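Local structure of leucine aminopeptidase 1 (2HC9) at residues A[285-288]-A[289-293]; A[478-481]-A[482-485]; A[409-412]-A[413-416]; A[330-333]-A[334-337]; A[123-126]-A[127-131]. The protein removes N-terminal amino acids, preferably leucine, from peptides as a hexameric two-zinc aminopeptidase of the M17 family, and probably acts as a digestive enzyme. The protein carries 1 engineered substitution. One frame throughout, in Å; residues are numbered along the deposited sequence. Where two conformers were deposited one is given.

Interaction 1: residues A[285-288]-A[289-293]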
loop_
_atom_site.group_PDB
_atom_site.type_symbol
_atom_site.label_atom_id
_atom_site.label_comp_id
_atom_site.label_asym_id
_atom_site.label_seq_id
_atom_site.Cartn_x
_atom_site.Cartn_y
_atom_site.Cartn_z
ATOM N N ALA A 285 -21.329 -12.468 -32.823
ATOM C CA ALA A 285 -21.849 -13.851 -32.907
ATOM C C ALA A 285 -23.234 -13.906 -33.536
ATOM O O ALA A 285 -23.489 -14.749 -34.387
ATOM C CB ALA A 285 -21.892 -14.532 -31.518
ATOM N N TYR A 286 -24.132 -13.038 -33.076
ATOM C CA TYR A 286 -25.488 -12.959 -33.603
ATOM C C TYR A 286 -25.413 -12.701 -35.107
ATOM O O TYR A 286 -26.094 -13.361 -35.887
ATOM C CB TYR A 286 -26.229 -11.823 -32.894
ATOM C CG TYR A 286 -27.639 -11.536 -33.383
ATOM C CD1 TYR A 286 -28.732 -12.191 -32.814
ATOM C CD2 TYR A 286 -27.878 -10.591 -34.404
ATOM C CE1 TYR A 286 -30.016 -11.934 -33.222
ATOM C CE2 TYR A 286 -29.187 -10.310 -34.824
ATOM C CZ TYR A 286 -30.246 -10.982 -34.219
ATOM O OH TYR A 286 -31.541 -10.740 -34.606
ATOM N N SER A 287 -24.590 -11.733 -35.496
ATOM C CA SER A 287 -24.411 -11.404 -36.908
ATOM C C SER A 287 -23.976 -12.626 -37.742
ATOM O O SER A 287 -24.591 -12.939 -38.768
ATOM C CB SER A 287 -23.409 -10.269 -37.061
ATOM O OG SER A 287 -23.144 -9.985 -38.434
ATOM N N ALA A 288 -22.940 -13.320 -37.297
ATOM C CA ALA A 288 -22.432 -14.495 -38.058
ATOM C C ALA A 288 -23.500 -15.610 -38.179
ATOM O O ALA A 288 -23.668 -16.216 -39.243
ATOM C CB ALA A 288 -21.159 -15.038 -37.399
ATOM N N LEU A 289 -24.236 -15.869 -37.095
ATOM C CA LEU A 289 -25.253 -16.926 -37.095
ATOM C C LEU A 289 -26.425 -16.560 -38.005
ATOM O O LEU A 289 -26.927 -17.403 -38.744
ATOM C CB LEU A 289 -25.771 -17.178 -35.675
ATOM C CG LEU A 289 -24.737 -17.865 -34.746
ATOM C CD1 LEU A 289 -25.159 -17.778 -33.245
ATOM C CD2 LEU A 289 -24.482 -19.315 -35.153
ATOM N N VAL A 290 -26.893 -15.321 -37.905
ATOM C CA VAL A 290 -28.104 -14.909 -38.639
ATOM C C VAL A 290 -27.817 -14.821 -40.146
ATOM O O VAL A 290 -28.720 -14.998 -40.973
ATOM C CB VAL A 290 -28.738 -13.605 -38.040
ATOM C CG1 VAL A 290 -29.879 -13.068 -38.941
ATOM C CG2 VAL A 290 -29.322 -13.923 -36.649
ATOM N N LYS A 291 -26.551 -14.602 -40.503
ATOM C CA LYS A 291 -26.155 -14.588 -41.914
ATOM C C LYS A 291 -26.263 -15.961 -42.558
ATOM O O LYS A 291 -26.213 -16.089 -43.793
ATOM C CB LYS A 291 -24.735 -14.045 -42.074
ATOM C CG LYS A 291 -24.627 -12.542 -41.860
ATOM C CD LYS A 291 -23.160 -12.134 -41.833
ATOM C CE LYS A 291 -23.017 -10.619 -41.781
ATOM N NZ LYS A 291 -23.450 -10.013 -43.066
ATOM N N HIS A 292 -26.412 -16.991 -41.734
ATOM C CA HIS A 292 -26.363 -18.340 -42.268
ATOM C C HIS A 292 -27.576 -19.195 -41.936
ATOM O O HIS A 292 -27.451 -20.356 -41.556
ATOM C CB HIS A 292 -25.016 -18.977 -41.946
ATOM C CG HIS A 292 -23.888 -18.319 -42.676
ATOM N ND1 HIS A 292 -23.521 -18.691 -43.949
ATOM C CD2 HIS A 292 -23.102 -17.265 -42.348
ATOM C CE1 HIS A 292 -22.546 -17.903 -44.373
ATOM N NE2 HIS A 292 -22.271 -17.030 -43.419
ATOM N N GLY A 293 -28.755 -18.615 -42.132
ATOM C CA GLY A 293 -29.993 -19.371 -42.118
ATOM C C GLY A 293 -30.312 -19.944 -40.745
ATOM O O GLY A 293 -30.727 -21.096 -40.624
#
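Tyr286 and Val290 make an i to i+4 contact near the C-terminal end of helix 277-290, in the catalytic domain. The contact is mostly buried. Val290 CG2 stands over one face of the tyrosine ring, close to its centre. It lies 3.9 Å from the centroid of the Tyr286 ring and only 10° off the ring normal, a clear CH-pi contact. The tyrosine torsion explains the meeting: CG is anti to the backbone N (chi1 176°), which lays the ring alongside the following turn. The ring also packs on Leu298 and Ala300 of strand 297-307, and its hydroxyl is hydrogen-bonded to Ser202.

Three backbone bonds hold the turn. Leu289 N donates to Ala285 O at 3.0 Å, and Val290 N donates to Tyr286 O at 2.9 Å. The last, from Lys291 N to Ser287 O, is longer (3.1 Å) and more bent, with an N-H...O angle of 146°. In one of its two conformers, Lys291 folds its aliphatic chain back along the helix beside Ser287.

His292 turns the edge of its ring to the previous turn, with CD2 3.3 Å from Ala288 O and that oxygen in the ring plane. Its NE2 is hydrogen-bonded to Asp165 of helix 157-178. This is the C-terminal end of the helix in a beta-alpha-beta unit, where the chain turns toward strand 297-307.

Interaction 2: residues A[478-481]-A[482-485]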
loop_
_atom_site.group_PDB
_atom_site.type_symbol
_atom_site.label_atom_id
_atom_site.label_comp_id
_atom_site.label_asym_id
_atom_site.label_seq_id
_atom_site.Cartn_x
_atom_site.Cartn_y
_atom_site.Cartn_z
ATOM N N THR A 478 -19.632 -22.338 -33.254
ATOM C CA THR A 478 -19.490 -23.795 -33.065
ATOM C C THR A 478 -20.559 -24.318 -32.133
ATOM O O THR A 478 -21.097 -25.393 -32.369
ATOM C CB THR A 478 -18.079 -24.312 -32.584
ATOM O OG1 THR A 478 -17.706 -23.722 -31.329
ATOM C CG2 THR A 478 -16.988 -24.067 -33.640
ATOM N N LEU A 479 -20.889 -23.567 -31.089
ATOM C CA LEU A 479 -21.919 -24.027 -30.138
ATOM C C LEU A 479 -23.323 -24.129 -30.766
ATOM O O LEU A 479 -24.050 -25.128 -30.555
ATOM C CB LEU A 479 -21.965 -23.111 -28.899
ATOM C CG LEU A 479 -22.986 -23.506 -27.810
ATOM C CD1 LEU A 479 -22.583 -24.851 -27.208
ATOM C CD2 LEU A 479 -23.003 -22.427 -26.730
ATOM N N LEU A 480 -23.693 -23.105 -31.531
ATOM C CA LEU A 480 -25.053 -22.986 -32.060
ATOM C C LEU A 480 -25.117 -23.205 -33.579
ATOM O O LEU A 480 -26.180 -23.070 -34.189
ATOM C CB LEU A 480 -25.654 -21.628 -31.707
ATOM C CG LEU A 480 -25.654 -21.236 -30.214
ATOM C CD1 LEU A 480 -26.192 -19.820 -30.041
ATOM C CD2 LEU A 480 -26.562 -22.236 -29.450
ATOM N N GLY A 481 -23.979 -23.537 -34.179
ATOM C CA GLY A 481 -23.888 -23.711 -35.639
ATOM C C GLY A 481 -24.709 -24.857 -36.217
ATOM O O GLY A 481 -24.994 -24.866 -37.413
ATOM N N LYS A 482 -25.118 -25.805 -35.381
ATOM C CA LYS A 482 -26.017 -26.893 -35.832
ATOM C C LYS A 482 -27.375 -26.361 -36.325
ATOM O O LYS A 482 -28.083 -27.050 -37.037
ATOM C CB LYS A 482 -26.234 -27.931 -34.720
ATOM C CG LYS A 482 -27.018 -27.385 -33.519
ATOM C CD LYS A 482 -26.873 -28.261 -32.293
ATOM C CE LYS A 482 -28.157 -29.016 -32.032
ATOM N NZ LYS A 482 -28.133 -29.732 -30.716
ATOM N N TYR A 483 -27.728 -25.130 -35.947
ATOM C CA TYR A 483 -28.968 -24.505 -36.397
ATOM C C TYR A 483 -28.808 -23.646 -37.656
ATOM O O TYR A 483 -29.775 -23.015 -38.103
ATOM C CB TYR A 483 -29.563 -23.651 -35.295
ATOM C CG TYR A 483 -29.810 -24.388 -34.002
ATOM C CD1 TYR A 483 -30.690 -25.473 -33.946
ATOM C CD2 TYR A 483 -29.195 -23.975 -32.824
ATOM C CE1 TYR A 483 -30.929 -26.156 -32.727
ATOM C CE2 TYR A 483 -29.432 -24.637 -31.612
ATOM C CZ TYR A 483 -30.300 -25.718 -31.576
ATOM O OH TYR A 483 -30.529 -26.370 -30.373
ATOM N N THR A 484 -27.591 -23.604 -38.194
ATOM C CA THR A 484 -27.315 -22.895 -39.447
ATOM C C THR A 484 -27.313 -23.856 -40.630
ATOM O O THR A 484 -27.401 -25.086 -40.461
ATOM C CB THR A 484 -25.934 -22.210 -39.434
ATOM O OG1 THR A 484 -24.911 -23.211 -39.492
ATOM C CG2 THR A 484 -25.762 -21.347 -38.168
ATOM N N SER A 485 -27.167 -23.279 -41.827
ATOM C CA SER A 485 -27.016 -24.055 -43.037
ATOM C C SER A 485 -25.579 -24.431 -43.332
ATOM O O SER A 485 -25.319 -24.979 -44.402
ATOM C CB SER A 485 -27.578 -23.283 -44.240
ATOM O OG SER A 485 -26.915 -22.035 -44.395
HETATM O O HOH W 1 -23.634 -26.729 -33.019
#
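The Tyr483 ring is approached obliquely by Leu480 O, which lies 3.4 Å from Tyr483 CD2. Leu480 CD2 makes a looser apolar contact beside the same ring, 4.3 Å from Tyr483 CE2. Over one face of the ring, 3.9 Å above the plane and over the centre, lies the aliphatic CG of Lys482. The phenol hydroxyl is hydrogen-bonded to a bound glycerol, probably from the crystallisation liquor.

The backbone narrows to a 3-10 turn at the end of helix 473-480. Tyr483 N donates to Leu480 O at 3.1 Å. Gly481 O is gripped twice by Thr484. The hydroxyl OG1 donates at 2.7 Å to Gly481 O, in the carbonyl plane and on a lone pair. The amide Thr484 N donates to the same oxygen at 3.0 Å. The threonine torsion (chi1 70°) sets OG1 between the backbone N and the carbonyl carbon, turned back toward Gly481 O. A water accepts from Lys482 N and lies 2.9 Å from Thr478 O, probably donating to it.

Thr484 OG1 also accepts from Val486 N. One hydroxyl therefore both closes the turn behind it and holds the chain ahead, satisfying polar backbone atoms where helical pairing ends.

Interaction 3: residues A[409-412]-A[413-416]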
loop_
_atom_site.group_PDB
_atom_site.type_symbol
_atom_site.label_atom_id
_atom_site.label_comp_id
_atom_site.label_asym_id
_atom_site.label_seq_id
_atom_site.Cartn_x
_atom_site.Cartn_y
_atom_site.Cartn_z
ATOM N N LEU A 409 -24.479 -22.870 -1.613
ATOM C CA LEU A 409 -23.247 -22.681 -0.825
ATOM C C LEU A 409 -22.742 -21.241 -0.854
ATOM O O LEU A 409 -22.164 -20.784 0.125
ATOM C CB LEU A 409 -22.130 -23.599 -1.325
ATOM C CG LEU A 409 -22.341 -25.108 -1.121
ATOM C CD1 LEU A 409 -21.085 -25.826 -1.681
ATOM C CD2 LEU A 409 -22.554 -25.431 0.378
ATOM N N PHE A 410 -22.934 -20.544 -1.975
ATOM C CA PHE A 410 -22.198 -19.298 -2.219
ATOM C C PHE A 410 -23.043 -18.024 -2.224
ATOM O O PHE A 410 -22.511 -16.939 -2.051
ATOM C CB PHE A 410 -21.406 -19.373 -3.537
ATOM C CG PHE A 410 -20.448 -20.542 -3.635
ATOM C CD1 PHE A 410 -19.781 -21.040 -2.505
ATOM C CD2 PHE A 410 -20.159 -21.091 -4.889
ATOM C CE1 PHE A 410 -18.874 -22.102 -2.606
ATOM C CE2 PHE A 410 -19.234 -22.161 -5.028
ATOM C CZ PHE A 410 -18.582 -22.667 -3.876
ATOM N N PHE A 411 -24.351 -18.132 -2.435
ATOM C CA PHE A 411 -25.171 -16.909 -2.570
ATOM C C PHE A 411 -25.234 -16.112 -1.262
ATOM O O PHE A 411 -25.408 -14.871 -1.254
ATOM C CB PHE A 411 -26.563 -17.227 -3.146
ATOM C CG PHE A 411 -27.449 -16.006 -3.316
ATOM C CD1 PHE A 411 -27.100 -15.000 -4.217
ATOM C CD2 PHE A 411 -28.600 -15.855 -2.557
ATOM C CE1 PHE A 411 -27.898 -13.862 -4.360
ATOM C CE2 PHE A 411 -29.418 -14.728 -2.706
ATOM C CZ PHE A 411 -29.064 -13.735 -3.606
ATOM N N GLY A 412 -25.032 -16.814 -0.154
ATOM C CA GLY A 412 -24.915 -16.157 1.146
ATOM C C GLY A 412 -23.770 -15.148 1.233
ATOM O O GLY A 412 -23.795 -14.250 2.082
ATOM N N ASP A 413 -22.771 -15.275 0.358
ATOM C CA ASP A 413 -21.742 -14.227 0.218
ATOM C C ASP A 413 -22.348 -12.833 -0.095
ATOM O O ASP A 413 -21.721 -11.803 0.194
ATOM C CB ASP A 413 -20.728 -14.607 -0.868
ATOM C CG ASP A 413 -19.862 -15.807 -0.483
ATOM O OD1 ASP A 413 -19.785 -16.167 0.733
ATOM O OD2 ASP A 413 -19.238 -16.377 -1.408
ATOM N N LEU A 414 -23.550 -12.803 -0.670
ATOM C CA LEU A 414 -24.185 -11.540 -1.056
ATOM C C LEU A 414 -25.317 -11.153 -0.124
ATOM O O LEU A 414 -26.161 -10.348 -0.479
ATOM C CB LEU A 414 -24.704 -11.628 -2.505
ATOM C CG LEU A 414 -23.594 -11.905 -3.515
ATOM C CD1 LEU A 414 -24.179 -12.116 -4.919
ATOM C CD2 LEU A 414 -22.595 -10.752 -3.509
ATOM N N LYS A 415 -25.338 -11.722 1.077
ATOM C CA LYS A 415 -26.402 -11.386 2.035
ATOM C C LYS A 415 -26.411 -9.879 2.366
ATOM O O LYS A 415 -25.342 -9.242 2.483
ATOM C CB LYS A 415 -26.223 -12.226 3.310
ATOM C CG LYS A 415 -27.307 -12.033 4.353
ATOM C CD LYS A 415 -27.164 -13.053 5.490
ATOM C CE LYS A 415 -28.552 -13.528 5.967
ATOM N NZ LYS A 415 -28.520 -14.214 7.301
ATOM N N SER A 416 -27.616 -9.317 2.491
ATOM C CA SER A 416 -27.803 -7.916 2.886
ATOM C C SER A 416 -28.816 -7.885 4.010
ATOM O O SER A 416 -29.800 -8.649 4.009
ATOM C CB SER A 416 -28.347 -7.081 1.717
ATOM O OG SER A 416 -28.745 -5.768 2.143
HETATM O O HOH W 2 -22.099 -18.251 1.317
#
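Phe411 and Leu414 cross at about a right angle, three residues apart at the C-terminal end of helix 407-410. Leu414 CD1 meets the ring obliquely, 4.1 Å from Phe411 CE1. The phenylalanine CG is anti to the backbone N (chi1 -180°), which swings the ring forward over the next turn. There it also makes an edge-to-face contact with Phe447. Leu414 packs on Val436 and Leu440 of helix 433-442.

Asp413 is turned differently. Its CB lies 3.2 Å from Phe410 O, and its carboxylate runs back beside the helix end. Both carboxylate oxygens accept backbone N-H groups: OD2 from Gly431 and OD1 from Asp430. A water also donates to Asp413 OD1, at 3.2 Å, and to Leu409 O, at 2.8 Å.

The backbone is joined by three successive i to i+3 bonds. Asp413 N donates to Phe410 O at 2.9 Å, Leu414 N to Phe411 O at 2.8 Å, and Lys415 N to Gly412 O at 3.1 Å. The lysine chain leads away from the turn.

Such consecutive i to i+3 bonds are the mark of a 3-10 turn. Here it ends a short helix beside helix 433-442, with the Leu414 side chain about 5 Å from that of Arg338, a predicted active-site residue.

Interaction 4: residues A[330-333]-A[334-337]. With ZN (zinc ion), chain B; ZN (zinc ion), chain C; BCT (bicarbonate ion), chain D.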
loop_
_atom_site.group_PDB
_atom_site.type_symbol
_atom_site.label_atom_id
_atom_site.label_comp_id
_atom_site.label_asym_id
_atom_site.label_seq_id
_atom_site.Cartn_x
_atom_site.Cartn_y
_atom_site.Cartn_z
ATOM N N ILE A 330 -26.002 -1.755 -3.407
ATOM C CA ILE A 330 -24.736 -1.622 -4.124
ATOM C C ILE A 330 -23.654 -1.295 -3.102
ATOM O O ILE A 330 -23.624 -0.176 -2.575
ATOM C CB ILE A 330 -24.809 -0.499 -5.173
ATOM C CG1 ILE A 330 -25.990 -0.732 -6.130
ATOM C CG2 ILE A 330 -23.453 -0.385 -5.947
ATOM C CD1 ILE A 330 -26.253 0.432 -7.130
ATOM N N ASN A 331 -22.764 -2.254 -2.815
ATOM C CA ASN A 331 -21.600 -1.942 -1.976
ATOM C C ASN A 331 -20.310 -1.824 -2.775
ATOM O O ASN A 331 -19.246 -1.585 -2.218
ATOM C CB ASN A 331 -21.461 -2.943 -0.812
ATOM C CG ASN A 331 -21.216 -4.370 -1.281
ATOM O OD1 ASN A 331 -21.644 -4.768 -2.370
ATOM N ND2 ASN A 331 -20.526 -5.155 -0.450
ATOM N N ASN A 332 -20.417 -2.022 -4.089
ATOM C CA ASN A 332 -19.277 -1.902 -4.969
ATOM C C ASN A 332 -19.717 -1.358 -6.334
ATOM O O ASN A 332 -20.271 -2.077 -7.160
ATOM C CB ASN A 332 -18.569 -3.261 -5.120
ATOM C CG ASN A 332 -17.280 -3.163 -5.913
ATOM O OD1 ASN A 332 -16.943 -2.111 -6.465
ATOM N ND2 ASN A 332 -16.560 -4.266 -5.980
ATOM N N THR A 333 -19.463 -0.080 -6.558
ATOM C CA THR A 333 -19.853 0.580 -7.809
ATOM C C THR A 333 -19.098 0.036 -9.006
ATOM O O THR A 333 -19.532 0.246 -10.124
ATOM C CB THR A 333 -19.636 2.117 -7.766
ATOM O OG1 THR A 333 -18.234 2.399 -7.609
ATOM C CG2 THR A 333 -20.451 2.738 -6.608
ATOM N N ASP A 334 -17.969 -0.640 -8.764
ATOM C CA ASP A 334 -17.160 -1.265 -9.841
ATOM C C ASP A 334 -17.651 -2.696 -10.152
ATOM O O ASP A 334 -17.167 -3.352 -11.088
ATOM C CB ASP A 334 -15.695 -1.288 -9.395
ATOM C CG ASP A 334 -14.711 -1.489 -10.541
ATOM O OD1 ASP A 334 -15.098 -1.540 -11.735
ATOM O OD2 ASP A 334 -13.513 -1.580 -10.238
ATOM N N ALA A 335 -18.605 -3.191 -9.371
ATOM C CA ALA A 335 -19.243 -4.482 -9.670
ATOM C C ALA A 335 -20.540 -4.155 -10.443
ATOM O O ALA A 335 -21.673 -4.563 -10.054
ATOM C CB ALA A 335 -19.532 -5.243 -8.349
ATOM N N GLU A 336 -20.365 -3.401 -11.535
ATOM C CA GLU A 336 -21.500 -2.801 -12.259
ATOM C C GLU A 336 -22.020 -3.688 -13.395
ATOM O O GLU A 336 -23.224 -3.642 -13.745
ATOM C CB GLU A 336 -21.143 -1.379 -12.763
ATOM C CG GLU A 336 -20.492 -1.337 -14.175
ATOM C CD GLU A 336 -19.105 -1.944 -14.186
ATOM O OE1 GLU A 336 -18.684 -2.493 -15.229
ATOM O OE2 GLU A 336 -18.416 -1.890 -13.149
ATOM N N GLY A 337 -21.132 -4.487 -13.990
ATOM C CA GLY A 337 -21.539 -5.393 -15.070
ATOM C C GLY A 337 -22.638 -6.355 -14.634
ATOM O O GLY A 337 -23.599 -6.591 -15.357
HETATM ZN ZN ZN B . -16.454 -2.387 -12.920
HETATM ZN ZN ZN C . -16.993 -3.572 -15.675
HETATM C C BCT D . -18.798 -6.612 -12.565
HETATM O O1 BCT D . -18.647 -5.775 -13.462
HETATM O O2 BCT D . -17.854 -7.316 -12.155
HETATM O O3 BCT D . -19.975 -6.730 -12.011
HETATM O O HOH W 3 -16.223 -4.180 -13.835
#
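Asp334, held at its backbone N by the Asn332 side chain, binds one zinc ion through both its own backbone and its carboxylate. The bond from Asp334 N to Asn332 OD1 (2.9 Å) makes an Asx turn. It overlaps a type I beta turn, Asn332 to Ala335, in the two-zinc centre of the M17 catalytic domain. Asp334 O lies 2.2 Å from this zinc. The carboxylate gives OD1, and its other oxygen, OD2, forms a salt bridge with Lys264, predicted to be an active-site residue.

The Asn332 amide lies beside the Asp334 side chain, pointing the same way, with the amide and carboxylate planes 75° apart. The Asp334 N donor stands above the amide plane. The beta turn is closed by Ala335 N, which donates to Asn332 O at 3.0 Å.

Glu336 bridges the metals. Its chain is bent at chi2 (-68°), and the bend turns the carboxylate toward the two ions. OE2 binds the zinc held by Asp334, and OE1 binds the other. Asp257, Asp275 and Lys252 complete the centre.

A water also bridges both zinc ions and donates to bicarbonate O1. The bicarbonate is also hydrogen-bonded to Arg338. At the start of helix 337-350, Gly337 N donates to bicarbonate O1 at 2.8 Å.

Interaction 5: residues A[123-126]-A[127-131]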
loop_
_atom_site.group_PDB
_atom_site.type_symbol
_atom_site.label_atom_id
_atom_site.label_comp_id
_atom_site.label_asym_id
_atom_site.label_seq_id
_atom_site.Cartn_x
_atom_site.Cartn_y
_atom_site.Cartn_z
ATOM N N HIS A 123 -8.349 -22.245 -36.793
ATOM C CA HIS A 123 -7.128 -21.752 -37.437
ATOM C C HIS A 123 -7.413 -20.495 -38.239
ATOM O O HIS A 123 -6.660 -19.515 -38.165
ATOM C CB HIS A 123 -6.531 -22.838 -38.342
ATOM C CG HIS A 123 -5.846 -23.935 -37.579
ATOM N ND1 HIS A 123 -4.889 -24.759 -38.141
ATOM C CD2 HIS A 123 -5.941 -24.307 -36.278
ATOM C CE1 HIS A 123 -4.461 -25.622 -37.233
ATOM N NE2 HIS A 123 -5.080 -25.370 -36.094
ATOM N N VAL A 124 -8.495 -20.520 -39.016
ATOM C CA VAL A 124 -8.917 -19.316 -39.748
ATOM C C VAL A 124 -9.148 -18.131 -38.774
ATOM O O VAL A 124 -8.644 -17.031 -38.997
ATOM C CB VAL A 124 -10.161 -19.593 -40.618
ATOM C CG1 VAL A 124 -10.765 -18.272 -41.158
ATOM C CG2 VAL A 124 -9.784 -20.532 -41.760
ATOM N N ALA A 125 -9.877 -18.387 -37.688
ATOM C CA ALA A 125 -10.197 -17.322 -36.733
ATOM C C ALA A 125 -8.901 -16.742 -36.160
ATOM O O ALA A 125 -8.745 -15.512 -36.060
ATOM C CB ALA A 125 -11.066 -17.862 -35.614
ATOM N N ALA A 126 -7.975 -17.628 -35.782
ATOM C CA ALA A 126 -6.697 -17.188 -35.213
ATOM C C ALA A 126 -5.956 -16.264 -36.180
ATOM O O ALA A 126 -5.364 -15.271 -35.744
ATOM C CB ALA A 126 -5.806 -18.387 -34.849
ATOM N N ILE A 127 -5.964 -16.592 -37.483
ATOM C CA ILE A 127 -5.303 -15.703 -38.477
ATOM C C ILE A 127 -6.036 -14.362 -38.588
ATOM O O ILE A 127 -5.411 -13.287 -38.592
ATOM C CB ILE A 127 -5.214 -16.380 -39.881
ATOM C CG1 ILE A 127 -4.302 -17.616 -39.855
ATOM C CG2 ILE A 127 -4.748 -15.386 -40.958
ATOM C CD1 ILE A 127 -4.435 -18.526 -41.111
ATOM N N ALA A 128 -7.365 -14.428 -38.681
ATOM C CA ALA A 128 -8.196 -13.231 -38.773
ATOM C C ALA A 128 -7.921 -12.248 -37.634
ATOM O O ALA A 128 -7.857 -11.041 -37.862
ATOM C CB ALA A 128 -9.685 -13.623 -38.793
ATOM N N ARG A 129 -7.727 -12.765 -36.415
ATOM C CA ARG A 129 -7.540 -11.905 -35.211
ATOM C C ARG A 129 -6.307 -11.008 -35.345
ATOM O O ARG A 129 -6.207 -9.992 -34.648
ATOM C CB ARG A 129 -7.343 -12.728 -33.901
ATOM C CG ARG A 129 -8.369 -13.818 -33.582
ATOM C CD ARG A 129 -7.997 -14.664 -32.320
ATOM N NE ARG A 129 -8.721 -15.957 -32.245
ATOM C CZ ARG A 129 -10.031 -16.056 -31.983
ATOM N NH1 ARG A 129 -10.629 -17.253 -31.940
ATOM N NH2 ARG A 129 -10.757 -14.957 -31.771
ATOM N N THR A 130 -5.336 -11.403 -36.178
ATOM C CA THR A 130 -4.078 -10.655 -36.260
ATOM C C THR A 130 -4.183 -9.473 -37.224
ATOM O O THR A 130 -3.236 -8.709 -37.354
ATOM C CB THR A 130 -2.891 -11.538 -36.725
ATOM O OG1 THR A 130 -3.089 -11.921 -38.101
ATOM C CG2 THR A 130 -2.710 -12.783 -35.790
ATOM N N PHE A 131 -5.315 -9.352 -37.928
ATOM C CA PHE A 131 -5.543 -8.209 -38.820
ATOM C C PHE A 131 -6.364 -7.141 -38.117
ATOM O O PHE A 131 -7.598 -7.093 -38.242
ATOM C CB PHE A 131 -6.106 -8.655 -40.184
ATOM C CG PHE A 131 -5.057 -9.363 -41.013
ATOM C CD1 PHE A 131 -4.092 -8.631 -41.689
ATOM C CD2 PHE A 131 -4.957 -10.734 -40.983
ATOM C CE1 PHE A 131 -3.072 -9.269 -42.392
ATOM C CE2 PHE A 131 -3.941 -11.395 -41.686
ATOM C CZ PHE A 131 -3.004 -10.663 -42.388
#
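Ile127 and Ala128 pack tightly against the preceding turn of helix 120-128, while Arg129 and Thr130 form a looser, partly exposed side. On the buried side, Ile127 points its CG1 branch back along the helix, to 3.5 Å from His123 O. Ala128 CB fits at 3.5 Å from Ala125 O. Ala128 N donates to Val124 O at 2.9 Å. Ile127 N and Arg129 N continue the helical pattern onto His123 O and Ala125 O.

On the looser side, Arg129 CG is anti to the carbonyl carbon (chi1 -51°), which sends the chain back along the helix flank. CG itself lies close, 3.0 Å from Ala125 O. Farther out, Ala125 CB lies over one face of the guanidinium, 3.7 Å from Arg129 NH1. NH1 forms a salt bridge with Asp398, and NH2 is hydrogen-bonded to Thr469 O.

Thr130 closes the end. Its OG1 and N both donate to Ile127 O, with OG1 at 2.7 Å and in the carbonyl plane. Its methyl CG2 touches Ala126 O.

Val124 and Ile127 face strands 108-114 and 145-151 of the N-terminal domain sheet. His123 and Thr130 touch helix 90-97, while Ala128 rests on helix 157-178.

How the interactions relate
Interactions 1 and 2 touch: Leu289 packs on Leu480 and Thr484, and His292 O probably accepts from Ser485 N. Together they join two helix ends in a buried region. Interaction 5 is also a buried helix end, in the N-terminal domain, with its centre about 19 Å from that of interaction 1. Helix 157-178 packs against both. Interactions 3 and 4 lie farther out, their nearest atoms about 6 Å apart, and both lie near subunit interfaces. Interaction 3 is partly exposed. Interaction 1 rests on a CH-pi contact, 2 on a threonine hydroxyl, 3 on a 3-10 turn and 5 on an arginine flank. Interaction 4 spends its carboxylates on zinc.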